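Local coordinates for protein hypothetical glycoside hydrolase (Parabacteroides distasonis, PDB 3TAW) that is of unknown function but is probably a carbohydrate-active enzyme of the glycoside hydrolase type, built as a five-bladed beta-propeller, at residues S180-L185 and V191-N196; F200-E205 and D256-L261; Q285-V290 and K295-L300. One frame throughout, in Å; residues are numbered along the deposited sequence.

Contact 1. Residues S180-L185 and V191-N196; sequences SLVTTL and VIAKVN. With EDO (1,2-ethanediol), chain S; EDO (1,2-ethanediol), chain Q.
The beta hairpin of strands 179-186 and 189-192, part of the five-bladed propeller, sets T184 and T183 against V191 and I192. The pairing is antiparallel and short. T184 and V191 are a hydrogen-bonded pair and bind each other twice. T184 N gives to V191 O at 2.8 Å, and V191 N gives to T184 O at 2.9 Å. T183 and I192 form the adjacent non-hydrogen-bonded pair, and their side chains diverge. A193 N then bonds V182 O at 3.0 Å. The hydrogen points almost straight at the acceptor (172°), yet the donor is tilted from the carbonyl plane of V182. Here the later segment leaves the ladder: the touching parts run 104° apart. Methyl groups fill the contact beside the backbone. A193 CB lies 3.9 Å from T184 CG2. The other branch of T184, OG1, bonds L253 O. T183 OG1 bonds A251 O and also Q190 NE2. Both hydroxyls thus reach strand 244-254, while T184 turns its methyl to A193. V182 places CG1 opposite its own N (chi1 172°), and this methyl meets V195 CG2 at 3.9 Å, the two side chains crossing at about a right angle. Nearer the start of strand 179-186, L181 CD2 touches I192 CD1 at 3.7 Å. The exposed N196 end of 191-196 holds two 1,2-ethanediol molecules, probably from the crystallisation liquor. N196 ND2 gives to O2 of one, and N196 N gives to O1 of the other at 2.8 Å.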
ATOM      1  N   SER A 180       5.660  -1.572   3.428  1.00 11.37           N
ATOM      2  CA  SER A 180       5.651  -2.906   2.825  1.00 11.61           C
ATOM      3  C   SER A 180       6.403  -3.867   3.732  1.00 12.07           C
ATOM      4  O   SER A 180       7.642  -3.918   3.709  1.00 12.70           O
ATOM      5  CB  SER A 180       6.355  -2.839   1.461  1.00 11.52           C
ATOM      6  OG  SER A 180       5.685  -1.914   0.627  1.00 11.36           O
ATOM      7  N   LEU A 181       5.657  -4.617   4.542  1.00 12.06           N
ATOM      8  CA  LEU A 181       6.237  -5.645   5.391  1.00 12.35           C
ATOM      9  C   LEU A 181       6.791  -6.785   4.535  1.00 11.83           C
ATOM     10  O   LEU A 181       6.242  -7.137   3.486  1.00 11.19           O
ATOM     11  CB  LEU A 181       5.187  -6.234   6.336  1.00 13.87           C
ATOM     12  CG  LEU A 181       5.032  -5.549   7.676  1.00 15.82           C
ATOM     13  CD1 LEU A 181       4.564  -4.137   7.494  1.00 17.34           C
ATOM     14  CD2 LEU A 181       4.027  -6.389   8.495  1.00 16.68           C
ATOM     15  N   VAL A 182       7.864  -7.382   5.006  1.00 11.29           N
ATOM     16  CA  VAL A 182       8.407  -8.557   4.333  1.00 11.42           C
ATOM     17  C   VAL A 182       7.568  -9.803   4.668  1.00 11.37           C
ATOM     18  O   VAL A 182       7.298 -10.095   5.832  1.00 11.53           O
ATOM     19  CB  VAL A 182       9.890  -8.757   4.647  1.00 11.70           C
ATOM     20  CG1 VAL A 182      10.378 -10.091   4.085  1.00 12.21           C
ATOM     21  CG2 VAL A 182      10.721  -7.604   4.033  1.00 11.91           C
ATOM     22  N   THR A 183       7.174 -10.501   3.602  1.00 12.04           N
ATOM     23  CA  THR A 183       6.394 -11.729   3.647  1.00 11.99           C
ATOM     24  C   THR A 183       7.134 -12.780   2.822  1.00 12.68           C
ATOM     25  O   THR A 183       8.056 -12.463   2.067  1.00 12.26           O
ATOM     26  CB  THR A 183       4.985 -11.549   3.025  1.00 12.23           C
ATOM     27  OG1 THR A 183       5.099 -11.335   1.606  1.00 12.36           O
ATOM     28  CG2 THR A 183       4.217 -10.397   3.699  1.00 12.26           C
ATOM     29  N   THR A 184       6.685 -14.023   2.935  1.00 12.97           N
ATOM     30  CA  THR A 184       7.131 -15.076   2.045  1.00 13.22           C
ATOM     31  C   THR A 184       5.993 -16.065   1.841  1.00 13.80           C
ATOM     32  O   THR A 184       5.000 -15.970   2.540  1.00 13.29           O
ATOM     33  CB  THR A 184       8.382 -15.788   2.595  1.00 13.85           C
ATOM     34  OG1 THR A 184       9.050 -16.493   1.535  1.00 14.31           O
ATOM     35  CG2 THR A 184       8.030 -16.741   3.735  1.00 14.18           C
ATOM     36  N   LEU A 185       6.138 -16.976   0.874  1.00 14.14           N
ATOM     37  CA  LEU A 185       5.151 -18.024   0.685  0.50 14.64           C
ATOM     38  C   LEU A 185       5.683 -19.324   1.236  1.00 15.57           C
ATOM     39  O   LEU A 185       6.802 -19.752   0.910  1.00 15.93           O
ATOM     40  CB  LEU A 185       4.743 -18.153  -0.785  0.50 14.66           C
ATOM     41  CG  LEU A 185       3.582 -17.212  -1.120  0.50 14.33           C
ATOM     42  CD1 LEU A 185       4.045 -15.772  -1.168  0.50 13.43           C
ATOM     43  CD2 LEU A 185       2.830 -17.618  -2.401  0.50 14.67           C
ATOM     44  N   VAL A 191       2.782 -15.327   4.346  1.00 12.60           N
ATOM     45  CA  VAL A 191       2.905 -14.926   5.746  1.00 12.72           C
ATOM     46  C   VAL A 191       4.070 -13.971   5.975  1.00 12.65           C
ATOM     47  O   VAL A 191       5.090 -14.013   5.270  1.00 12.38           O
ATOM     48  CB  VAL A 191       3.117 -16.158   6.670  1.00 13.40           C
ATOM     49  CG1 VAL A 191       1.894 -17.093   6.644  1.00 14.19           C
ATOM     50  CG2 VAL A 191       4.370 -16.945   6.271  1.00 14.22           C
ATOM     51  N   ILE A 192       3.911 -13.127   6.987  1.00 12.34           N
ATOM     52  CA  ILE A 192       4.985 -12.236   7.440  1.00 12.65           C
ATOM     53  C   ILE A 192       6.215 -13.105   7.800  1.00 12.99           C
ATOM     54  O   ILE A 192       6.093 -14.178   8.402  1.00 12.66           O
ATOM     55  CB  ILE A 192       4.498 -11.340   8.595  1.00 12.83           C
ATOM     56  CG1 ILE A 192       3.433 -10.372   8.092  1.00 12.77           C
ATOM     57  CG2 ILE A 192       5.673 -10.599   9.256  1.00 13.07           C
ATOM     58  CD1 ILE A 192       2.579  -9.705   9.236  1.00 12.94           C
ATOM     59  N   ALA A 193       7.389 -12.652   7.348  1.00 13.41           N
ATOM     60  CA  ALA A 193       8.637 -13.393   7.469  1.00 14.32           C
ATOM     61  C   ALA A 193       9.683 -12.534   8.124  1.00 15.05           C
ATOM     62  O   ALA A 193       9.941 -11.409   7.655  1.00 15.53           O
ATOM     63  CB  ALA A 193       9.123 -13.795   6.085  1.00 14.13           C
ATOM     64  N   LYS A 194      10.324 -13.067   9.156  1.00 15.76           N
ATOM     65  CA  LYS A 194      11.478 -12.386   9.760  1.00 16.44           C
ATOM     66  C   LYS A 194      12.679 -12.451   8.839  1.00 16.45           C
ATOM     67  O   LYS A 194      12.840 -13.406   8.074  1.00 16.67           O
ATOM     68  CB  LYS A 194      11.849 -13.031  11.105  1.00 17.67           C
ATOM     69  CG  LYS A 194      10.813 -12.793  12.178  1.00 18.48           C
ATOM     70  CD  LYS A 194      11.160 -13.539  13.462  1.00 20.27           C
ATOM     71  CE  LYS A 194      10.244 -13.144  14.614  1.00 21.06           C
ATOM     72  NZ  LYS A 194      10.683 -13.864  15.851  1.00 22.48           N
ATOM     73  N   VAL A 195      13.522 -11.420   8.932  1.00 16.12           N
ATOM     74  CA  VAL A 195      14.789 -11.365   8.242  1.00 16.75           C
ATOM     75  C   VAL A 195      15.841 -11.155   9.319  1.00 17.12           C
ATOM     76  O   VAL A 195      15.766 -10.184  10.099  1.00 16.03           O
ATOM     77  CB  VAL A 195      14.831 -10.223   7.198  1.00 16.69           C
ATOM     78  CG1 VAL A 195      16.204 -10.228   6.468  1.00 17.38           C
ATOM     79  CG2 VAL A 195      13.643 -10.347   6.211  1.00 16.68           C
ATOM     80  N   ASN A 196      16.786 -12.093   9.399  1.00 18.16           N
ATOM     81  CA  ASN A 196      17.793 -12.065  10.458  1.00 19.29           C
ATOM     82  C   ASN A 196      17.191 -11.909  11.859  1.00 19.41           C
ATOM     83  O   ASN A 196      17.686 -11.156  12.683  1.00 19.31           O
ATOM     84  CB  ASN A 196      18.820 -10.968  10.159  1.00 20.36           C
ATOM     85  CG  ASN A 196      19.595 -11.249   8.887  1.00 21.43           C
ATOM     86  OD1 ASN A 196      19.980 -12.410   8.616  1.00 23.09           O
ATOM     87  ND2 ASN A 196      19.837 -10.207   8.100  1.00 21.20           N
TER
HETATM   88  C1  EDO S 404      17.888 -14.069   6.612  1.00 34.66           C
HETATM   89  O1  EDO S 404      16.887 -14.266   7.626  1.00 28.98           O
HETATM   90  C2  EDO S 404      17.453 -14.730   5.312  1.00 35.43           C
HETATM   91  O2  EDO S 404      16.249 -14.105   4.843  1.00 35.48           O
HETATM   92  C1  EDO Q 402      17.195  -7.176  10.586  1.00 33.16           C
HETATM   93  O1  EDO Q 402      18.185  -6.290  11.136  1.00 38.25           O
HETATM   94  C2  EDO Q 402      17.477  -7.424   9.107  1.00 32.58           C
HETATM   95  O2  EDO Q 402      18.870  -7.669   8.833  1.00 28.72           O

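Contact 2. Residues F200-E205 and D256-L261; sequences FMYWGE and DGIVLL
Y202 carries this contact, reaching L260 and I258 with CB, one side of the ring and the hydroxyl. Y202 CB lies 4.0 Å from L260 CD2. The other methyl of L260, CD1, is close to the same CB. At the root of the ring, Y202 CG is 4.1 Å from L260 CD2, which approaches obliquely. Farther out, Y202 CE1 meets I258 CG2 at 3.9 Å. Y202 OH is in van der Waals contact with I258 CD1 at 3.7 Å. Its polar need is met elsewhere, by a hydrogen bond to P293 O. The ring reaches this way because CG stands anti to the carbonyl carbon of Y202 (chi1 -59°). F200 CE1 sits over one face of the Y202 ring, 3.6 Å above the plane and offset toward the rim. The ring of F288 stacks from the opposite side. With the phenol anchored at its tip and aromatic neighbours on both sides, the ring is probably held firmly in its rotation. The three residues are buried and meet by van der Waals packing alone. The CA atoms of Y202 and L260 stay 8.1 Å apart. Strand 199-203 belongs to the blade started by strand 179-186, and strand 257-265 to the blade started by strand 244-254. These two innermost strands, 179-186 and 244-254, run parallel side by side, and Y202 packs across the seam. V182 of strand 179-186 packs on Y202, and F288 of strand 281-288 on L260.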
ATOM      1  N   PHE A 200      10.618  -6.997   9.373  1.00 13.71           N
ATOM      2  CA  PHE A 200      11.261  -6.000   8.523  1.00 13.23           C
ATOM      3  C   PHE A 200      10.243  -5.367   7.596  1.00 12.82           C
ATOM      4  O   PHE A 200       9.371  -6.044   7.085  1.00 12.79           O
ATOM      5  CB  PHE A 200      12.373  -6.657   7.679  1.00 13.28           C
ATOM      6  CG  PHE A 200      13.357  -5.679   7.077  1.00 13.61           C
ATOM      7  CD1 PHE A 200      13.102  -5.084   5.864  1.00 13.68           C
ATOM      8  CD2 PHE A 200      14.551  -5.380   7.720  1.00 14.44           C
ATOM      9  CE1 PHE A 200      14.002  -4.181   5.300  1.00 13.70           C
ATOM     10  CE2 PHE A 200      15.447  -4.470   7.163  1.00 14.36           C
ATOM     11  CZ  PHE A 200      15.177  -3.881   5.960  1.00 13.92           C
HETATM   12  N   MSE A 201      10.359  -4.060   7.378  1.00 12.53           N
HETATM   13  CA  MSE A 201       9.575  -3.438   6.329  0.50 12.25           C
HETATM   14  C   MSE A 201      10.377  -2.390   5.581  1.00 12.12           C
HETATM   15  O   MSE A 201      11.341  -1.817   6.107  1.00 12.40           O
HETATM   16  CB  MSE A 201       8.271  -2.842   6.879  0.50 12.34           C
HETATM   17  CG  MSE A 201       8.466  -1.735   7.863  0.50 12.61           C
HETATM   18 SE   MSE A 201       6.784  -1.102   8.600  0.38 13.04          SE
HETATM   19  CE  MSE A 201       7.506   0.521   9.356  0.50 12.70           C
ATOM     20  N   TYR A 202       9.991  -2.210   4.321  1.00 12.12           N
ATOM     21  CA  TYR A 202      10.403  -1.073   3.505  1.00 12.05           C
ATOM     22  C   TYR A 202       9.281  -0.061   3.645  1.00 12.31           C
ATOM     23  O   TYR A 202       8.089  -0.442   3.692  1.00 12.99           O
ATOM     24  CB  TYR A 202      10.614  -1.489   2.032  1.00 11.95           C
ATOM     25  CG  TYR A 202      11.645  -2.567   1.906  1.00 12.09           C
ATOM     26  CD1 TYR A 202      11.288  -3.912   1.994  1.00 12.08           C
ATOM     27  CD2 TYR A 202      12.987  -2.258   1.729  1.00 12.16           C
ATOM     28  CE1 TYR A 202      12.242  -4.917   1.913  1.00 12.12           C
ATOM     29  CE2 TYR A 202      13.958  -3.266   1.660  1.00 12.41           C
ATOM     30  CZ  TYR A 202      13.578  -4.587   1.757  1.00 12.55           C
ATOM     31  OH  TYR A 202      14.500  -5.608   1.686  1.00 12.65           O
ATOM     32  N   TRP A 203       9.612   1.215   3.762  1.00 12.28           N
ATOM     33  CA  TRP A 203       8.554   2.218   3.844  1.00 12.23           C
ATOM     34  C   TRP A 203       9.008   3.529   3.225  1.00 12.71           C
ATOM     35  O   TRP A 203      10.207   3.777   3.052  1.00 12.77           O
ATOM     36  CB  TRP A 203       8.088   2.394   5.307  1.00 12.22           C
ATOM     37  CG  TRP A 203       9.129   3.051   6.159  1.00 12.52           C
ATOM     38  CD1 TRP A 203      10.187   2.452   6.773  1.00 13.08           C
ATOM     39  CD2 TRP A 203       9.251   4.448   6.408  1.00 13.17           C
ATOM     40  NE1 TRP A 203      10.941   3.386   7.425  1.00 13.71           N
ATOM     41  CE2 TRP A 203      10.388   4.629   7.218  1.00 13.55           C
ATOM     42  CE3 TRP A 203       8.497   5.560   6.040  1.00 13.22           C
ATOM     43  CZ2 TRP A 203      10.805   5.886   7.656  1.00 14.01           C
ATOM     44  CZ3 TRP A 203       8.895   6.803   6.473  1.00 13.53           C
ATOM     45  CH2 TRP A 203      10.058   6.965   7.268  1.00 14.08           C
ATOM     46  N   GLY A 204       8.041   4.363   2.876  1.00 12.97           N
ATOM     47  CA  GLY A 204       8.335   5.715   2.423  1.00 13.44           C
ATOM     48  C   GLY A 204       7.703   6.088   1.103  1.00 14.15           C
ATOM     49  O   GLY A 204       7.255   5.227   0.339  1.00 13.71           O
ATOM     50  N   GLU A 205       7.707   7.389   0.848  1.00 14.90           N
ATOM     51  CA  GLU A 205       7.203   8.011  -0.374  1.00 15.82           C
ATOM     52  C   GLU A 205       8.339   8.729  -1.145  1.00 16.28           C
ATOM     53  O   GLU A 205       8.515   8.506  -2.325  1.00 16.54           O
ATOM     54  CB  GLU A 205       6.113   9.026   0.005  1.00 16.36           C
ATOM     55  CG  GLU A 205       5.543   9.824  -1.140  1.00 17.43           C
ATOM     56  CD  GLU A 205       4.632  10.974  -0.689  1.00 19.46           C
ATOM     57  OE1 GLU A 205       4.789  11.518   0.428  1.00 20.38           O
ATOM     58  OE2 GLU A 205       3.782  11.375  -1.491  1.00 20.40           O
ATOM     59  N   ASP A 256      15.561 -15.748  -4.792  1.00 18.90           N
ATOM     60  CA  ASP A 256      16.365 -14.820  -5.587  1.00 20.01           C
ATOM     61  C   ASP A 256      16.517 -13.433  -4.999  1.00 19.08           C
ATOM     62  O   ASP A 256      17.194 -12.589  -5.604  1.00 19.45           O
ATOM     63  CB  ASP A 256      15.786 -14.741  -6.997  1.00 22.33           C
ATOM     64  CG  ASP A 256      15.847 -16.079  -7.692  1.00 25.18           C
ATOM     65  OD1 ASP A 256      16.960 -16.628  -7.740  1.00 26.38           O
ATOM     66  OD2 ASP A 256      14.798 -16.622  -8.108  1.00 27.46           O
ATOM     67  N   GLY A 257      15.894 -13.191  -3.842  1.00 17.04           N
ATOM     68  CA  GLY A 257      15.947 -11.903  -3.165  1.00 16.05           C
ATOM     69  C   GLY A 257      14.582 -11.462  -2.683  1.00 14.86           C
ATOM     70  O   GLY A 257      13.562 -12.153  -2.927  1.00 14.86           O
ATOM     71  N   ILE A 258      14.552 -10.313  -2.015  1.00 13.88           N
ATOM     72  CA  ILE A 258      13.300  -9.746  -1.523  1.00 13.06           C
ATOM     73  C   ILE A 258      12.765  -8.814  -2.598  1.00 12.86           C
ATOM     74  O   ILE A 258      13.421  -7.844  -2.975  1.00 13.12           O
ATOM     75  CB  ILE A 258      13.477  -9.024  -0.184  1.00 13.02           C
ATOM     76  CG1 ILE A 258      14.013  -9.979   0.890  1.00 13.12           C
ATOM     77  CG2 ILE A 258      12.144  -8.400   0.267  1.00 12.62           C
ATOM     78  CD1 ILE A 258      14.604  -9.283   2.119  1.00 13.12           C
ATOM     79  N   VAL A 259      11.593  -9.142  -3.124  1.00 12.14           N
ATOM     80  CA  VAL A 259      10.984  -8.379  -4.197  1.00 11.98           C
ATOM     81  C   VAL A 259      10.084  -7.298  -3.602  1.00 11.43           C
ATOM     82  O   VAL A 259       9.197  -7.600  -2.813  1.00 11.06           O
ATOM     83  CB  VAL A 259      10.149  -9.291  -5.128  1.00 12.12           C
ATOM     84  CG1 VAL A 259       9.527  -8.469  -6.255  1.00 12.64           C
ATOM     85  CG2 VAL A 259      11.029 -10.424  -5.701  1.00 12.43           C
ATOM     86  N   LEU A 260      10.322  -6.045  -3.998  1.00 11.50           N
ATOM     87  CA  LEU A 260       9.511  -4.916  -3.564  1.00 11.35           C
ATOM     88  C   LEU A 260       8.846  -4.261  -4.760  1.00 11.55           C
ATOM     89  O   LEU A 260       9.526  -3.733  -5.630  1.00 11.72           O
ATOM     90  CB  LEU A 260      10.368  -3.891  -2.820  1.00 11.27           C
ATOM     91  CG  LEU A 260       9.698  -2.584  -2.391  1.00 11.29           C
ATOM     92  CD1 LEU A 260       8.630  -2.879  -1.290  1.00 11.22           C
ATOM     93  CD2 LEU A 260      10.740  -1.481  -1.947  1.00 11.61           C
ATOM     94  N   LEU A 261       7.517  -4.325  -4.817  1.00 11.40           N
ATOM     95  CA  LEU A 261       6.752  -3.556  -5.771  1.00 11.37           C
ATOM     96  C   LEU A 261       6.568  -2.147  -5.204  1.00 11.33           C
ATOM     97  O   LEU A 261       6.244  -1.968  -4.029  1.00 11.86           O
ATOM     98  CB  LEU A 261       5.390  -4.205  -6.045  1.00 11.35           C
ATOM     99  CG  LEU A 261       5.311  -5.322  -7.089  1.00 11.56           C
ATOM    100  CD1 LEU A 261       6.226  -6.521  -6.760  1.00 11.70           C
ATOM    101  CD2 LEU A 261       3.879  -5.837  -7.305  1.00 11.87           C
TER

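Contact 3. Residues Q285-V290 and K295-L300; sequences QALFDV and KLIGRL. With EDO (1,2-ethanediol), chain H; EDO (1,2-ethanediol), chain S.
L287 O is gripped by two successive backbone amides. I297 N gives the stronger bond to L287 O, at 2.8 Å and 165°. G298 N adds a weak one to L287 O at 3.2 Å and 132°. I297 and G298 thus both face L287, a classic beta bulge. It lies in the outer hairpin of a four-stranded antiparallel propeller blade, 244-254, 257-265, 281-288 and 296-299. In return, L287 N gives to G298 O at 2.9 Å, from above the carbonyl plane. Beyond the bulge, D289 N bonds K295 O; at the other end, L300 N bonds Q285 O. On one face of the hairpin, L296 CD1 lies over the F288 ring, a CH-pi contact 4.1 Å from its centroid. L296 CD1 also meets A286 CB at 3.8 Å. I297 bends its CG1 into the space between its own N and carbonyl carbon (chi1 59°), which brings that carbon to 3.7 Å from L287 CG. R299 forms a salt bridge with D241. At the turn, D289 OD2 accepts from N292 N and N291 N. A water donates to D289 OD1 at 2.7 Å and accepts from K295 NZ. A 1,2-ethanediol hydroxyl also donates to D289 OD1 and accepts from V290 N.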
ATOM      1  N   GLN A 285       9.726  -2.305  -9.696  1.00 12.64           N
ATOM      2  CA  GLN A 285      10.123  -3.335  -8.737  1.00 12.35           C
ATOM      3  C   GLN A 285      11.588  -3.242  -8.413  1.00 12.66           C
ATOM      4  O   GLN A 285      12.402  -2.923  -9.268  1.00 13.16           O
ATOM      5  CB  GLN A 285       9.787  -4.757  -9.238  1.00 12.54           C
ATOM      6  CG  GLN A 285       8.287  -4.932  -9.511  1.00 12.68           C
ATOM      7  CD  GLN A 285       7.890  -6.332  -9.851  1.00 12.88           C
ATOM      8  OE1 GLN A 285       8.587  -7.302  -9.507  1.00 13.53           O
ATOM      9  NE2 GLN A 285       6.724  -6.465 -10.488  1.00 13.08           N
ATOM     10  N   ALA A 286      11.908  -3.490  -7.152  1.00 12.38           N
ATOM     11  CA  ALA A 286      13.281  -3.596  -6.691  1.00 12.61           C
ATOM     12  C   ALA A 286      13.504  -4.968  -6.075  1.00 12.84           C
ATOM     13  O   ALA A 286      12.553  -5.630  -5.662  1.00 13.00           O
ATOM     14  CB  ALA A 286      13.598  -2.509  -5.680  1.00 12.43           C
ATOM     15  N   LEU A 287      14.769  -5.353  -5.978  1.00 13.18           N
ATOM     16  CA  LEU A 287      15.192  -6.630  -5.431  1.00 13.13           C
ATOM     17  C   LEU A 287      16.285  -6.371  -4.414  1.00 13.31           C
ATOM     18  O   LEU A 287      17.267  -5.682  -4.715  1.00 13.29           O
ATOM     19  CB  LEU A 287      15.735  -7.525  -6.539  1.00 13.62           C
ATOM     20  CG  LEU A 287      16.044  -8.973  -6.181  1.00 14.08           C
ATOM     21  CD1 LEU A 287      14.693  -9.683  -5.898  1.00 14.02           C
ATOM     22  CD2 LEU A 287      16.848  -9.662  -7.302  1.00 14.89           C
ATOM     23  N   PHE A 288      16.121  -6.912  -3.207  1.00 13.44           N
ATOM     24  CA  PHE A 288      17.134  -6.797  -2.170  1.00 13.64           C
ATOM     25  C   PHE A 288      17.681  -8.161  -1.786  1.00 14.21           C
ATOM     26  O   PHE A 288      17.026  -9.196  -1.951  1.00 14.30           O
ATOM     27  CB  PHE A 288      16.555  -6.132  -0.914  1.00 13.48           C
ATOM     28  CG  PHE A 288      16.163  -4.695  -1.118  1.00 13.00           C
ATOM     29  CD1 PHE A 288      17.075  -3.695  -0.922  1.00 13.49           C
ATOM     30  CD2 PHE A 288      14.876  -4.354  -1.543  1.00 13.00           C
ATOM     31  CE1 PHE A 288      16.722  -2.366  -1.127  1.00 13.61           C
ATOM     32  CE2 PHE A 288      14.527  -3.016  -1.745  1.00 13.17           C
ATOM     33  CZ  PHE A 288      15.460  -2.040  -1.540  1.00 13.17           C
ATOM     34  N   ASP A 289      18.896  -8.163  -1.280  1.00 15.07           N
ATOM     35  CA  ASP A 289      19.532  -9.395  -0.854  1.00 15.68           C
ATOM     36  C   ASP A 289      18.819  -9.990   0.389  1.00 15.69           C
ATOM     37  O   ASP A 289      18.381  -9.260   1.264  1.00 15.22           O
ATOM     38  CB  ASP A 289      20.991  -9.117  -0.561  1.00 16.78           C
ATOM     39  CG  ASP A 289      21.745 -10.353  -0.144  1.00 17.50           C
ATOM     40  OD1 ASP A 289      22.131 -11.128  -1.058  1.00 18.18           O
ATOM     41  OD2 ASP A 289      21.973 -10.503   1.084  1.00 18.14           O
ATOM     42  N   VAL A 290      18.699 -11.311   0.450  1.00 15.86           N
ATOM     43  CA  VAL A 290      17.991 -11.966   1.552  1.00 17.05           C
ATOM     44  C   VAL A 290      18.716 -11.889   2.895  1.00 17.66           C
ATOM     45  O   VAL A 290      18.068 -11.947   3.953  1.00 19.45           O
ATOM     46  CB  VAL A 290      17.641 -13.438   1.224  1.00 17.81           C
ATOM     47  CG1 VAL A 290      16.804 -13.510  -0.058  1.00 17.76           C
ATOM     48  CG2 VAL A 290      18.905 -14.294   1.125  1.00 17.92           C
ATOM     49  N   LYS A 295      20.719  -4.158   0.951  1.00 15.22           N
ATOM     50  CA  LYS A 295      21.542  -4.256  -0.245  1.00 15.00           C
ATOM     51  C   LYS A 295      20.664  -4.408  -1.492  1.00 14.30           C
ATOM     52  O   LYS A 295      19.993  -5.422  -1.679  1.00 13.91           O
ATOM     53  CB  LYS A 295      22.517  -5.415  -0.142  1.00 15.30           C
ATOM     54  CG  LYS A 295      23.459  -5.553  -1.356  1.00 15.80           C
ATOM     55  CD  LYS A 295      24.256  -6.860  -1.299  1.00 16.48           C
ATOM     56  CE  LYS A 295      25.195  -7.015  -2.494  1.00 17.08           C
ATOM     57  NZ  LYS A 295      26.010  -8.277  -2.439  1.00 18.15           N
ATOM     58  N   LEU A 296      20.652  -3.377  -2.332  1.00 13.98           N
ATOM     59  CA  LEU A 296      19.844  -3.382  -3.545  1.00 13.71           C
ATOM     60  C   LEU A 296      20.602  -4.141  -4.622  1.00 14.30           C
ATOM     61  O   LEU A 296      21.757  -3.790  -4.953  1.00 14.33           O
ATOM     62  CB  LEU A 296      19.577  -1.956  -3.995  1.00 13.59           C
ATOM     63  CG  LEU A 296      18.728  -1.765  -5.242  1.00 13.50           C
ATOM     64  CD1 LEU A 296      17.257  -2.109  -4.959  1.00 13.03           C
ATOM     65  CD2 LEU A 296      18.836  -0.306  -5.725  1.00 13.97           C
ATOM     66  N   ILE A 297      19.975  -5.199  -5.145  1.00 13.81           N
ATOM     67  CA  ILE A 297      20.599  -6.045  -6.157  1.00 14.55           C
ATOM     68  C   ILE A 297      19.821  -6.143  -7.470  1.00 14.71           C
ATOM     69  O   ILE A 297      20.227  -6.855  -8.406  1.00 15.67           O
ATOM     70  CB  ILE A 297      20.838  -7.466  -5.614  1.00 14.89           C
ATOM     71  CG1 ILE A 297      19.533  -8.126  -5.178  1.00 14.67           C
ATOM     72  CG2 ILE A 297      21.823  -7.450  -4.430  1.00 15.20           C
ATOM     73  CD1 ILE A 297      19.749  -9.620  -4.821  1.00 14.81           C
ATOM     74  N   GLY A 298      18.702  -5.432  -7.550  1.00 14.14           N
ATOM     75  CA  GLY A 298      17.939  -5.353  -8.799  1.00 14.48           C
ATOM     76  C   GLY A 298      16.952  -4.207  -8.751  1.00 14.05           C
ATOM     77  O   GLY A 298      16.502  -3.825  -7.683  1.00 13.25           O
ATOM     78  N   ARG A 299      16.649  -3.657  -9.925  1.00 14.81           N
ATOM     79  CA  ARG A 299      15.656  -2.575 -10.062  1.00 14.32           C
ATOM     80  C   ARG A 299      15.247  -2.461 -11.522  1.00 15.03           C
ATOM     81  O   ARG A 299      16.117  -2.374 -12.398  1.00 15.89           O
ATOM     82  CB  ARG A 299      16.277  -1.267  -9.592  1.00 14.44           C
ATOM     83  CG  ARG A 299      15.355  -0.079  -9.477  1.00 14.20           C
ATOM     84  CD  ARG A 299      16.123   1.077  -8.856  1.00 14.55           C
ATOM     85  NE  ARG A 299      15.334   2.288  -8.681  1.00 14.35           N
ATOM     86  CZ  ARG A 299      15.770   3.409  -8.108  1.00 14.47           C
ATOM     87  NH1 ARG A 299      17.018   3.487  -7.649  1.00 14.79           N
ATOM     88  NH2 ARG A 299      14.963   4.459  -7.977  1.00 14.61           N
ATOM     89  N   LEU A 300      13.941  -2.458 -11.803  1.00 14.53           N
ATOM     90  CA  LEU A 300      13.482  -2.413 -13.193  1.00 14.93           C
ATOM     91  C   LEU A 300      13.767  -1.044 -13.778  1.00 15.60           C
ATOM     92  O   LEU A 300      13.502  -0.038 -13.124  1.00 15.41           O
ATOM     93  CB  LEU A 300      11.985  -2.706 -13.308  1.00 14.83           C
ATOM     94  CG  LEU A 300      11.546  -4.086 -12.830  1.00 14.65           C
ATOM     95  CD1 LEU A 300      10.017  -4.222 -13.028  1.00 14.36           C
ATOM     96  CD2 LEU A 300      12.299  -5.177 -13.554  1.00 15.63           C
TER
HETATM   97  C1  EDO H 393      19.495 -13.706  -2.840  1.00 30.28           C
HETATM   98  O1  EDO H 393      19.818 -12.680  -1.905  1.00 24.75           O
HETATM   99  C2  EDO H 393      20.300 -13.551  -4.119  1.00 32.51           C
HETATM  100  O2  EDO H 393      21.694 -13.544  -3.772  1.00 37.06           O
HETATM  101  C1  EDO S 404      17.888 -14.069   6.612  1.00 34.66           C
HETATM  102  O1  EDO S 404      16.887 -14.266   7.626  1.00 28.98           O
HETATM  103  C2  EDO S 404      17.453 -14.730   5.312  1.00 35.43           C
HETATM  104  O2  EDO S 404      16.249 -14.105   4.843  1.00 35.48           O
HETATM  105  O   HOH W   1      11.661  -0.306 -10.985  1.00 12.58           O
HETATM  106  O   HOH W   2      23.820 -10.252  -2.994  1.00 23.84           O

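Overall arrangement
The three contacts follow one another along the chain, and none nests in or crosses another. Contact 1 closes a tight hairpin at 180-196, a side hairpin on the innermost strand 179-186. A loop then leads into strand 199-203, which pairs with strand 179-186 through S180 N to Y202 O. Contact 2 closes a loop of 50 residues when strand 257-265 returns to the side of Y202, and so packs two neighbouring blades together. Contact 3 closes a second hairpin at 285-300, the outer edge of the second blade. Its strand 281-288 pairs with strand 257-265, as I258 N meets F288 O. Contacts 1 and 3 also share one 1,2-ethanediol, bonded to N196 N and V290 O.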